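Local coordinates for protein telethonin (Homo sapiens, PDB 1YA5) that regulates muscle assembly by capping titin, mediating the antiparallel assembly of titin molecules at the sarcomeric Z-disk, at residues 6-11 with 23-28; 27-32 with 59-64. The protein carries 4 engineered substitutions. One frame throughout, in Å; residues are numbered along the deposited sequence.

Contact 1: residues 6-11 with 23-28; sequences LSSEVS and AEWKDL. Engineered in segment 6-11: Ser8 (natural residue Cys).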
ATOM      1  N   LEU C   6      -7.985   1.666  -7.160  1.00 46.07           N
ATOM      2  CA  LEU C   6      -8.514   0.451  -7.767  1.00 44.50           C
ATOM      3  C   LEU C   6      -9.808   0.032  -7.085  1.00 43.50           C
ATOM      4  O   LEU C   6      -9.863  -0.060  -5.857  1.00 46.07           O
ATOM      5  CB  LEU C   6      -7.508  -0.699  -7.596  1.00 51.92           C
ATOM      6  CG  LEU C   6      -6.458  -0.989  -8.673  1.00 47.69           C
ATOM      7  CD1 LEU C   6      -5.778   0.300  -9.113  1.00 47.82           C
ATOM      8  CD2 LEU C   6      -5.457  -1.988  -8.144  1.00 42.84           C
ATOM      9  N   SER C   7     -10.828  -0.273  -7.875  1.00 41.38           N
ATOM     10  CA  SER C   7     -12.109  -0.693  -7.330  1.00 46.37           C
ATOM     11  C   SER C   7     -12.529  -2.142  -7.550  1.00 43.70           C
ATOM     12  O   SER C   7     -12.032  -2.830  -8.427  1.00 46.31           O
ATOM     13  CB  SER C   7     -13.185   0.231  -7.817  1.00 42.61           C
ATOM     14  OG  SER C   7     -13.508   1.087  -6.739  1.00 56.27           O
ATOM     15  N   SER C   8     -13.454  -2.609  -6.740  1.00 40.37           N
ATOM     16  CA  SER C   8     -14.033  -3.920  -6.990  1.00 40.38           C
ATOM     17  C   SER C   8     -15.550  -3.891  -6.989  1.00 41.38           C
ATOM     18  O   SER C   8     -16.150  -3.222  -6.175  1.00 45.25           O
ATOM     19  CB  SER C   8     -13.560  -4.884  -5.943  1.00 39.14           C
ATOM     20  OG  SER C   8     -12.175  -4.872  -5.963  1.00 45.51           O
ATOM     21  N   GLU C   9     -16.166  -4.636  -7.894  1.00 43.36           N
ATOM     22  CA  GLU C   9     -17.614  -4.750  -7.923  1.00 45.02           C
ATOM     23  C   GLU C   9     -18.125  -6.193  -7.772  1.00 46.68           C
ATOM     24  O   GLU C   9     -17.438  -7.151  -8.073  1.00 47.10           O
ATOM     25  CB  GLU C   9     -18.144  -4.129  -9.197  1.00 44.54           C
ATOM     26  CG  GLU C   9     -17.681  -2.685  -9.408  1.00 46.50           C
ATOM     27  CD  GLU C   9     -16.203  -2.554  -9.737  1.00 47.11           C
ATOM     28  OE1 GLU C   9     -15.543  -1.640  -9.194  1.00 48.91           O
ATOM     29  OE2 GLU C   9     -15.694  -3.347 -10.552  1.00 45.59           O
ATOM     30  N   VAL C  10     -19.336  -6.340  -7.271  1.00 45.10           N
ATOM     31  CA  VAL C  10     -20.043  -7.588  -7.412  1.00 49.45           C
ATOM     32  C   VAL C  10     -21.435  -7.245  -7.853  1.00 47.45           C
ATOM     33  O   VAL C  10     -21.944  -6.219  -7.464  1.00 48.23           O
ATOM     34  CB  VAL C  10     -20.160  -8.326  -6.107  1.00 45.54           C
ATOM     35  CG1 VAL C  10     -21.277  -9.303  -6.191  1.00 44.53           C
ATOM     36  CG2 VAL C  10     -18.886  -9.011  -5.806  1.00 47.55           C
ATOM     37  N   SER C  11     -22.041  -8.100  -8.664  1.00 45.48           N
ATOM     38  CA  SER C  11     -23.396  -7.873  -9.122  1.00 42.26           C
ATOM     39  C   SER C  11     -24.050  -9.205  -9.288  1.00 41.94           C
ATOM     40  O   SER C  11     -23.503 -10.074  -9.938  1.00 42.08           O
ATOM     41  CB  SER C  11     -23.385  -7.167 -10.466  1.00 42.64           C
ATOM     42  OG  SER C  11     -24.692  -7.152 -11.007  1.00 45.49           O
ATOM     43  N   ALA C  23     -22.752  -4.166  -5.573  1.00 51.62           N
ATOM     44  CA  ALA C  23     -21.781  -3.610  -4.622  1.00 50.53           C
ATOM     45  C   ALA C  23     -20.607  -3.059  -5.422  1.00 49.66           C
ATOM     46  O   ALA C  23     -20.094  -3.718  -6.336  1.00 46.90           O
ATOM     47  CB  ALA C  23     -21.304  -4.701  -3.634  1.00 48.92           C
ATOM     48  N   GLU C  24     -20.215  -1.826  -5.117  1.00 51.41           N
ATOM     49  CA  GLU C  24     -18.988  -1.243  -5.652  1.00 50.80           C
ATOM     50  C   GLU C  24     -18.178  -0.680  -4.480  1.00 48.46           C
ATOM     51  O   GLU C  24     -18.726   0.038  -3.640  1.00 47.59           O
ATOM     52  CB  GLU C  24     -19.320  -0.138  -6.668  1.00 50.49           C
ATOM     53  CG  GLU C  24     -18.426  -0.127  -7.917  1.00 58.65           C
ATOM     54  CD  GLU C  24     -18.169   1.280  -8.493  1.00 55.44           C
ATOM     55  OE1 GLU C  24     -16.983   1.674  -8.648  1.00 47.50           O
ATOM     56  OE2 GLU C  24     -19.153   1.992  -8.787  1.00 58.01           O
ATOM     57  N   TRP C  25     -16.884  -1.009  -4.410  1.00 45.81           N
ATOM     58  CA  TRP C  25     -16.063  -0.393  -3.377  1.00 44.64           C
ATOM     59  C   TRP C  25     -14.613  -0.038  -3.721  1.00 48.11           C
ATOM     60  O   TRP C  25     -13.931  -0.685  -4.519  1.00 49.16           O
ATOM     61  CB  TRP C  25     -16.115  -1.199  -2.093  1.00 44.95           C
ATOM     62  CG  TRP C  25     -15.430  -2.517  -2.163  1.00 45.20           C
ATOM     63  CD1 TRP C  25     -14.186  -2.819  -1.704  1.00 45.23           C
ATOM     64  CD2 TRP C  25     -15.966  -3.728  -2.703  1.00 48.92           C
ATOM     65  NE1 TRP C  25     -13.911  -4.152  -1.905  1.00 50.97           N
ATOM     66  CE2 TRP C  25     -14.987  -4.736  -2.518  1.00 51.38           C
ATOM     67  CE3 TRP C  25     -17.184  -4.063  -3.318  1.00 42.71           C
ATOM     68  CZ2 TRP C  25     -15.191  -6.063  -2.916  1.00 46.68           C
ATOM     69  CZ3 TRP C  25     -17.381  -5.381  -3.724  1.00 49.31           C
ATOM     70  CH2 TRP C  25     -16.389  -6.365  -3.517  1.00 48.76           C
ATOM     71  N   LYS C  26     -14.137   1.031  -3.073  1.00 49.10           N
ATOM     72  CA  LYS C  26     -12.747   1.448  -3.128  1.00 46.05           C
ATOM     73  C   LYS C  26     -11.948   0.348  -2.483  1.00 42.54           C
ATOM     74  O   LYS C  26     -12.008   0.190  -1.273  1.00 48.27           O
ATOM     75  CB  LYS C  26     -12.564   2.742  -2.352  1.00 48.33           C
ATOM     76  CG  LYS C  26     -13.223   3.934  -3.009  1.00 50.73           C
ATOM     77  CD  LYS C  26     -13.086   5.186  -2.141  1.00 59.60           C
ATOM     78  CE  LYS C  26     -13.059   6.466  -2.983  1.00 55.78           C
ATOM     79  NZ  LYS C  26     -14.431   6.914  -3.320  1.00 54.11           N
ATOM     80  N   ASP C  27     -11.223  -0.435  -3.272  1.00 45.66           N
ATOM     81  CA  ASP C  27     -10.615  -1.665  -2.744  1.00 44.90           C
ATOM     82  C   ASP C  27      -9.172  -1.448  -2.338  1.00 47.67           C
ATOM     83  O   ASP C  27      -8.799  -1.679  -1.185  1.00 48.69           O
ATOM     84  CB  ASP C  27     -10.699  -2.783  -3.782  1.00 44.45           C
ATOM     85  CG  ASP C  27      -9.946  -4.043  -3.371  1.00 48.20           C
ATOM     86  OD1 ASP C  27      -9.035  -3.968  -2.513  1.00 49.65           O
ATOM     87  OD2 ASP C  27     -10.250  -5.120  -3.910  1.00 46.32           O
ATOM     88  N   LEU C  28      -8.374  -1.017  -3.299  1.00 52.83           N
ATOM     89  CA  LEU C  28      -6.950  -0.824  -3.107  1.00 46.32           C
ATOM     90  C   LEU C  28      -6.647   0.606  -3.437  1.00 48.78           C
ATOM     91  O   LEU C  28      -7.170   1.150  -4.409  1.00 46.29           O
ATOM     92  CB  LEU C  28      -6.170  -1.713  -4.063  1.00 51.85           C
ATOM     93  CG  LEU C  28      -4.749  -2.156  -3.720  1.00 47.62           C
ATOM     94  CD1 LEU C  28      -4.596  -2.213  -2.235  1.00 63.70           C
ATOM     95  CD2 LEU C  28      -4.485  -3.531  -4.290  1.00 44.53           C
TER
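The beta-hairpin strands 4-14 and 19-33 exchange backbone bonds in reciprocal pairs, alternating with non-hydrogen-bonded ones. Ser8 and Trp25 share two, Trp25 N reaching Ser8 O at 2.9 Å. So do Val10 and Ala23, though the N-H...O angle from Ala23 N to Val10 O is only 134°. Then the register slips: Asp27 and Leu28 both face Leu6 in a classic beta bulge. Leu6 O is gripped by Asp27 N at 2.9 Å and Leu28 N at 3.1 Å, while Leu6 N donates to Leu28 O. Asp27, CG anti to the backbone N (chi1 173°), takes Ser8 OG at 2.8 Å on the anti lone pair of OD2; its strongest polar partner is the backbone of another protein's chain, which also bonds Ser7 N through an acidic and Ser8 OG through a polar side chain. Engineered Ser8 (naturally cysteine) sets CB over the face of the Trp25 six-membered ring, 3.9 Å from the centroid, a CH-pi contact. On the opposite sheet face the Glu9 and Glu24 side chains run side by side, OE1 atoms 3.7 Å apart and carboxylate planes turned 63°, like charges that probably raise each other's proton affinity.

Contact 2: residues 27-32 with 59-64; sequences DLTLST and VLVQRS
This is a buried antiparallel strand pairing near the centre of the chain, where strand 19-33 meets strand 49-62 inside the sheet. Thr29 and Val61 form a hydrogen-bonded pair: Val61 N points almost straight at Thr29 O, 2.9 Å away at 178°. Ser31 and Val59 make the next such pair, and beyond the last strand residue Arg63 N still reaches Asp27 O at 2.8 Å, nearly along the carbonyl axis. The segments, 27 residues apart in sequence, form a non-local pair rather than a hairpin, and strand 68-73 carries the antiparallel sheet onward from the far edge of 59-62. On one face Leu28 CD1 leans across to Leu60 CD2 at 3.6 Å, and Leu30 CD1 meets Leu60 CD1 at 3.9 Å, the Leu30 and Leu60 side chains crossing obliquely. On the other, Thr29 and Val61 lie side by side, with Thr29 CG2 in the crowded position between backbone N and carbonyl carbon. OG1, anti to the backbone N (chi1 -167°), bonds to Glu5 instead. Arg63 bends at chi3 (79°); its NH1 bonds to Lys26 O, and its guanidinium edge meets Thr29, NH2 lying 3.6 Å from Thr29 CG2.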
ATOM      1  N   ASP C  27     -11.223  -0.435  -3.272  1.00 45.66           N
ATOM      2  CA  ASP C  27     -10.615  -1.665  -2.744  1.00 44.90           C
ATOM      3  C   ASP C  27      -9.172  -1.448  -2.338  1.00 47.67           C
ATOM      4  O   ASP C  27      -8.799  -1.679  -1.185  1.00 48.69           O
ATOM      5  CB  ASP C  27     -10.699  -2.783  -3.782  1.00 44.45           C
ATOM      6  CG  ASP C  27      -9.946  -4.043  -3.371  1.00 48.20           C
ATOM      7  OD1 ASP C  27      -9.035  -3.968  -2.513  1.00 49.65           O
ATOM      8  OD2 ASP C  27     -10.250  -5.120  -3.910  1.00 46.32           O
ATOM      9  N   LEU C  28      -8.374  -1.017  -3.299  1.00 52.83           N
ATOM     10  CA  LEU C  28      -6.950  -0.824  -3.107  1.00 46.32           C
ATOM     11  C   LEU C  28      -6.647   0.606  -3.437  1.00 48.78           C
ATOM     12  O   LEU C  28      -7.170   1.150  -4.409  1.00 46.29           O
ATOM     13  CB  LEU C  28      -6.170  -1.713  -4.063  1.00 51.85           C
ATOM     14  CG  LEU C  28      -4.749  -2.156  -3.720  1.00 47.62           C
ATOM     15  CD1 LEU C  28      -4.596  -2.213  -2.235  1.00 63.70           C
ATOM     16  CD2 LEU C  28      -4.485  -3.531  -4.290  1.00 44.53           C
ATOM     17  N   THR C  29      -5.798   1.218  -2.629  1.00 50.41           N
ATOM     18  CA  THR C  29      -5.326   2.552  -2.918  1.00 53.08           C
ATOM     19  C   THR C  29      -3.795   2.572  -2.858  1.00 50.70           C
ATOM     20  O   THR C  29      -3.219   2.077  -1.909  1.00 45.27           O
ATOM     21  CB  THR C  29      -5.891   3.511  -1.909  1.00 53.09           C
ATOM     22  OG1 THR C  29      -5.685   4.855  -2.368  1.00 53.72           O
ATOM     23  CG2 THR C  29      -5.163   3.322  -0.597  1.00 54.69           C
ATOM     24  N   LEU C  30      -3.154   3.137  -3.886  1.00 51.73           N
ATOM     25  CA  LEU C  30      -1.691   3.175  -3.993  1.00 45.06           C
ATOM     26  C   LEU C  30      -1.205   4.591  -4.115  1.00 48.24           C
ATOM     27  O   LEU C  30      -1.613   5.314  -5.028  1.00 50.23           O
ATOM     28  CB  LEU C  30      -1.228   2.431  -5.241  1.00 44.81           C
ATOM     29  CG  LEU C  30       0.253   2.044  -5.269  1.00 51.58           C
ATOM     30  CD1 LEU C  30       0.521   0.729  -4.460  1.00 47.28           C
ATOM     31  CD2 LEU C  30       0.717   1.894  -6.704  1.00 50.49           C
ATOM     32  N   SER C  31      -0.321   5.005  -3.223  1.00 49.87           N
ATOM     33  CA  SER C  31       0.243   6.339  -3.376  1.00 51.56           C
ATOM     34  C   SER C  31       1.755   6.396  -3.361  1.00 53.85           C
ATOM     35  O   SER C  31       2.435   5.456  -2.907  1.00 46.07           O
ATOM     36  CB  SER C  31      -0.336   7.345  -2.373  1.00 50.97           C
ATOM     37  OG  SER C  31      -0.773   6.707  -1.191  1.00 52.76           O
ATOM     38  N   THR C  32       2.251   7.531  -3.862  1.00 48.09           N
ATOM     39  CA  THR C  32       3.661   7.867  -3.885  1.00 49.22           C
ATOM     40  C   THR C  32       3.978   8.838  -2.765  1.00 50.51           C
ATOM     41  O   THR C  32       3.275   9.834  -2.596  1.00 50.57           O
ATOM     42  CB  THR C  32       3.986   8.537  -5.213  1.00 46.87           C
ATOM     43  OG1 THR C  32       3.658   7.632  -6.272  1.00 53.01           O
ATOM     44  CG2 THR C  32       5.468   8.858  -5.341  1.00 47.03           C
ATOM     45  N   VAL C  59       3.074   3.503  -0.934  1.00 44.85           N
ATOM     46  CA  VAL C  59       2.294   2.843   0.084  1.00 46.52           C
ATOM     47  C   VAL C  59       0.967   2.280  -0.386  1.00 47.63           C
ATOM     48  O   VAL C  59       0.303   2.825  -1.269  1.00 44.82           O
ATOM     49  CB  VAL C  59       2.158   3.653   1.389  1.00 48.49           C
ATOM     50  CG1 VAL C  59       2.771   5.052   1.258  1.00 47.26           C
ATOM     51  CG2 VAL C  59       0.724   3.693   1.854  1.00 45.61           C
ATOM     52  N   LEU C  60       0.614   1.155   0.215  1.00 45.18           N
ATOM     53  CA  LEU C  60      -0.526   0.402  -0.203  1.00 45.34           C
ATOM     54  C   LEU C  60      -1.504   0.316   0.927  1.00 45.80           C
ATOM     55  O   LEU C  60      -1.159  -0.102   2.040  1.00 51.72           O
ATOM     56  CB  LEU C  60      -0.091  -0.996  -0.614  1.00 46.59           C
ATOM     57  CG  LEU C  60      -1.148  -1.866  -1.288  1.00 49.36           C
ATOM     58  CD1 LEU C  60      -0.504  -2.472  -2.487  1.00 43.04           C
ATOM     59  CD2 LEU C  60      -1.691  -2.958  -0.332  1.00 49.45           C
ATOM     60  N   VAL C  61      -2.728   0.740   0.646  1.00 48.37           N
ATOM     61  CA  VAL C  61      -3.847   0.529   1.555  1.00 49.28           C
ATOM     62  C   VAL C  61      -4.915  -0.209   0.780  1.00 49.49           C
ATOM     63  O   VAL C  61      -5.334   0.246  -0.294  1.00 47.82           O
ATOM     64  CB  VAL C  61      -4.447   1.843   2.111  1.00 48.77           C
ATOM     65  CG1 VAL C  61      -5.547   1.537   3.165  1.00 43.50           C
ATOM     66  CG2 VAL C  61      -3.352   2.733   2.696  1.00 46.41           C
ATOM     67  N   GLN C  62      -5.315  -1.355   1.334  1.00 48.69           N
ATOM     68  CA  GLN C  62      -6.393  -2.186   0.817  1.00 47.14           C
ATOM     69  C   GLN C  62      -7.451  -2.473   1.904  1.00 48.74           C
ATOM     70  O   GLN C  62      -7.120  -2.765   3.044  1.00 47.49           O
ATOM     71  CB  GLN C  62      -5.797  -3.495   0.336  1.00 49.66           C
ATOM     72  CG  GLN C  62      -6.761  -4.623   0.273  1.00 51.83           C
ATOM     73  CD  GLN C  62      -6.363  -5.627  -0.753  1.00 50.91           C
ATOM     74  OE1 GLN C  62      -6.762  -5.531  -1.923  1.00 52.11           O
ATOM     75  NE2 GLN C  62      -5.562  -6.620  -0.334  1.00 56.75           N
ATOM     76  N   ARG C  63      -8.725  -2.385   1.533  1.00 53.88           N
ATOM     77  CA  ARG C  63      -9.845  -2.636   2.457  1.00 51.34           C
ATOM     78  C   ARG C  63     -10.869  -3.573   1.838  1.00 49.91           C
ATOM     79  O   ARG C  63     -10.809  -3.905   0.642  1.00 49.16           O
ATOM     80  CB  ARG C  63     -10.535  -1.319   2.853  1.00 50.03           C
ATOM     81  CG  ARG C  63     -11.056  -0.522   1.673  1.00 50.94           C
ATOM     82  CD  ARG C  63     -11.348   0.963   2.031  1.00 52.05           C
ATOM     83  NE  ARG C  63     -10.146   1.800   2.078  1.00 50.62           N
ATOM     84  CZ  ARG C  63      -9.319   1.956   1.048  1.00 54.38           C
ATOM     85  NH1 ARG C  63      -9.578   1.335  -0.084  1.00 62.14           N
ATOM     86  NH2 ARG C  63      -8.234   2.716   1.132  1.00 57.12           N
ATOM     87  N   SER C  64     -11.814  -4.020   2.647  1.00 48.55           N
ATOM     88  CA  SER C  64     -12.784  -4.973   2.144  1.00 43.47           C
ATOM     89  C   SER C  64     -14.121  -4.865   2.846  1.00 49.61           C
ATOM     90  O   SER C  64     -14.258  -4.184   3.875  1.00 47.54           O
ATOM     91  CB  SER C  64     -12.238  -6.394   2.207  1.00 46.95           C
ATOM     92  OG  SER C  64     -12.014  -6.814   3.542  1.00 45.02           O
TER

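How the contacts relate
Strand 19-33 serves both contacts in this N-terminal portion of telethonin, pairing with strand 4-14 in contact 1 and with strand 49-62 in contact 2, and Asp27 and Leu28 belong to each. Contact 2 is buried, its centre about 3 Å from the centre of the chain, and Leu and Val side chains make up half of it; contact 1, its centre about 16 Å out, is only partly buried and carries more polar and charged groups. Contact 1 is also where strands of two other chains continue the sheet, on Glu9 to Ser11 and on Ala23 and Glu24, in keeping with the cap's role of joining titin molecules. Between the contacts, Arg63 NH1 reaches Lys26 O at 2.9 Å.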